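Local coordinates for glutaredoxin family protein (Xanthomonas campestris, PDB 1TTZ) that has no established function but probably acts as a small glutaredoxin-like thiol-disulfide redox protein, at residues L3-R8 against F29-I34. Numbering follows the deposited sequence.
Sequences LTLYQR and FFSVFI
Leu3, Leu5 and Gln7 exchange backbone hydrogen bonds with Phe30, Val32 and Ile34, five in all, which pair strands 3-7 and 29-33 in parallel. The series runs from Phe30 N to Leu3 O at 2.9 Å through to Ile34 N on Gln7 O at 3.0 Å, all close to straight.

The side chain of Gln7 makes the main polar contact. With CD anti to CA (chi2 178°), it runs beside the Phe33 ring, amide and ring planes 26° apart, with CG 3.4 Å from Phe33 CE1. NE2 then reaches Ser31 OG at 2.7 Å, a weak bond because it is bent to 127° at the hydrogen.

On the face of Thr4, Tyr6 and Val32 the contacts are apolar. Val32 CG1 lies 3.8 Å from Tyr6 CE2, while its CG2 meets Thr4 CG2 at 3.7 Å; Thr4 CG2 also sits over one face of the Tyr6 ring, toward its rim. On the Gln7 face, Leu3 CB meets Phe29 CB at 3.8 Å.

Ile34 CD1 lies over one face of the Arg8 guanidinium, whose NH1 forms a salt bridge with Glu41 and whose NH2 donates to the Gly45 carbonyl.

Together with helix 12-23 the strands form a beta-alpha-beta unit, as in thioredoxin folds. Gln7 joins the pairing through both N and O while its amide reaches Ser31, and its side chain lies against Cys14, one cysteine of a CxxC-like pair that may be a redox site.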
# COMPACT_ATOMS: atom_id res chain seq x y z
N LEU A 3 2.70 7.86 3.61
CA LEU A 3 1.76 7.03 2.87
C LEU A 3 1.00 6.15 3.85
O LEU A 3 1.39 6.01 5.00
CB LEU A 3 2.52 6.14 1.88
CG LEU A 3 3.38 6.87 0.85
CD1 LEU A 3 4.21 5.85 0.07
CD2 LEU A 3 2.49 7.67 -0.09
N THR A 4 -0.10 5.56 3.38
CA THR A 4 -0.88 4.66 4.21
C THR A 4 -0.87 3.34 3.47
O THR A 4 -1.29 3.26 2.31
CB THR A 4 -2.36 5.11 4.36
OG1 THR A 4 -2.40 6.45 4.86
CG2 THR A 4 -3.10 4.19 5.32
N LEU A 5 -0.37 2.29 4.11
CA LEU A 5 -0.34 0.98 3.49
C LEU A 5 -1.42 0.10 4.10
O LEU A 5 -1.30 -0.33 5.25
CB LEU A 5 1.02 0.30 3.66
CG LEU A 5 1.04 -1.15 3.13
CD1 LEU A 5 0.99 -1.13 1.60
CD2 LEU A 5 2.30 -1.88 3.60
N TYR A 6 -2.49 -0.14 3.35
CA TYR A 6 -3.53 -1.01 3.84
C TYR A 6 -3.08 -2.44 3.57
O TYR A 6 -2.75 -2.79 2.43
CB TYR A 6 -4.87 -0.71 3.15
CG TYR A 6 -5.44 0.63 3.52
CD1 TYR A 6 -5.26 1.74 2.70
CD2 TYR A 6 -6.14 0.80 4.72
CE1 TYR A 6 -5.77 3.00 3.07
CE2 TYR A 6 -6.65 2.04 5.09
CZ TYR A 6 -6.46 3.14 4.26
OH TYR A 6 -6.97 4.36 4.62
N GLN A 7 -3.05 -3.25 4.61
CA GLN A 7 -2.66 -4.64 4.47
C GLN A 7 -3.39 -5.51 5.47
O GLN A 7 -4.15 -5.02 6.30
CB GLN A 7 -1.14 -4.80 4.64
CG GLN A 7 -0.57 -4.38 5.99
CD GLN A 7 0.94 -4.61 6.08
OE1 GLN A 7 1.43 -5.72 5.84
NE2 GLN A 7 1.68 -3.56 6.43
N ARG A 8 -3.18 -6.82 5.38
CA ARG A 8 -3.80 -7.75 6.30
C ARG A 8 -2.68 -8.59 6.89
O ARG A 8 -1.62 -8.70 6.28
CB ARG A 8 -4.82 -8.65 5.59
CG ARG A 8 -4.19 -9.61 4.60
CD ARG A 8 -5.10 -10.78 4.23
NE ARG A 8 -6.25 -10.40 3.40
CZ ARG A 8 -7.42 -10.01 3.88
NH1 ARG A 8 -7.62 -9.94 5.19
NH2 ARG A 8 -8.41 -9.69 3.04
N PHE A 29 5.74 5.83 5.91
CA PHE A 29 4.44 5.23 5.63
C PHE A 29 3.96 4.56 6.91
O PHE A 29 4.77 4.15 7.74
CB PHE A 29 4.52 4.20 4.49
CG PHE A 29 5.17 2.91 4.87
CD1 PHE A 29 6.55 2.74 4.75
CD2 PHE A 29 4.40 1.84 5.33
CE1 PHE A 29 7.16 1.53 5.09
CE2 PHE A 29 5.00 0.62 5.68
CZ PHE A 29 6.38 0.47 5.56
N PHE A 30 2.64 4.45 7.06
CA PHE A 30 2.07 3.81 8.23
C PHE A 30 1.11 2.73 7.78
O PHE A 30 0.32 2.94 6.86
CB PHE A 30 1.34 4.83 9.10
CG PHE A 30 2.25 5.84 9.73
CD1 PHE A 30 3.19 5.45 10.68
CD2 PHE A 30 2.19 7.18 9.35
CE1 PHE A 30 4.07 6.38 11.25
CE2 PHE A 30 3.06 8.12 9.91
CZ PHE A 30 4.00 7.71 10.86
N SER A 31 1.18 1.58 8.43
CA SER A 31 0.31 0.46 8.10
C SER A 31 -1.02 0.51 8.83
O SER A 31 -1.09 0.89 9.99
CB SER A 31 1.00 -0.86 8.43
OG SER A 31 2.03 -1.16 7.52
N VAL A 32 -2.07 0.13 8.12
CA VAL A 32 -3.40 0.05 8.69
C VAL A 32 -3.86 -1.35 8.32
O VAL A 32 -4.00 -1.67 7.15
CB VAL A 32 -4.37 1.09 8.08
CG1 VAL A 32 -5.79 0.84 8.59
CG2 VAL A 32 -3.95 2.49 8.47
N PHE A 33 -4.04 -2.20 9.33
CA PHE A 33 -4.48 -3.57 9.12
C PHE A 33 -6.00 -3.65 9.09
O PHE A 33 -6.66 -3.26 10.04
CB PHE A 33 -3.90 -4.45 10.21
CG PHE A 33 -2.42 -4.60 10.11
CD1 PHE A 33 -1.87 -5.57 9.28
CD2 PHE A 33 -1.57 -3.74 10.80
CE1 PHE A 33 -0.48 -5.68 9.13
CE2 PHE A 33 -0.18 -3.84 10.66
CZ PHE A 33 0.36 -4.81 9.81
N ILE A 34 -6.53 -4.19 8.00
CA ILE A 34 -7.97 -4.29 7.78
C ILE A 34 -8.65 -5.45 8.49
O ILE A 34 -9.87 -5.47 8.63
CB ILE A 34 -8.26 -4.44 6.27
CG1 ILE A 34 -7.72 -5.78 5.77
CG2 ILE A 34 -7.59 -3.32 5.50
CD1 ILE A 34 -8.13 -6.13 4.35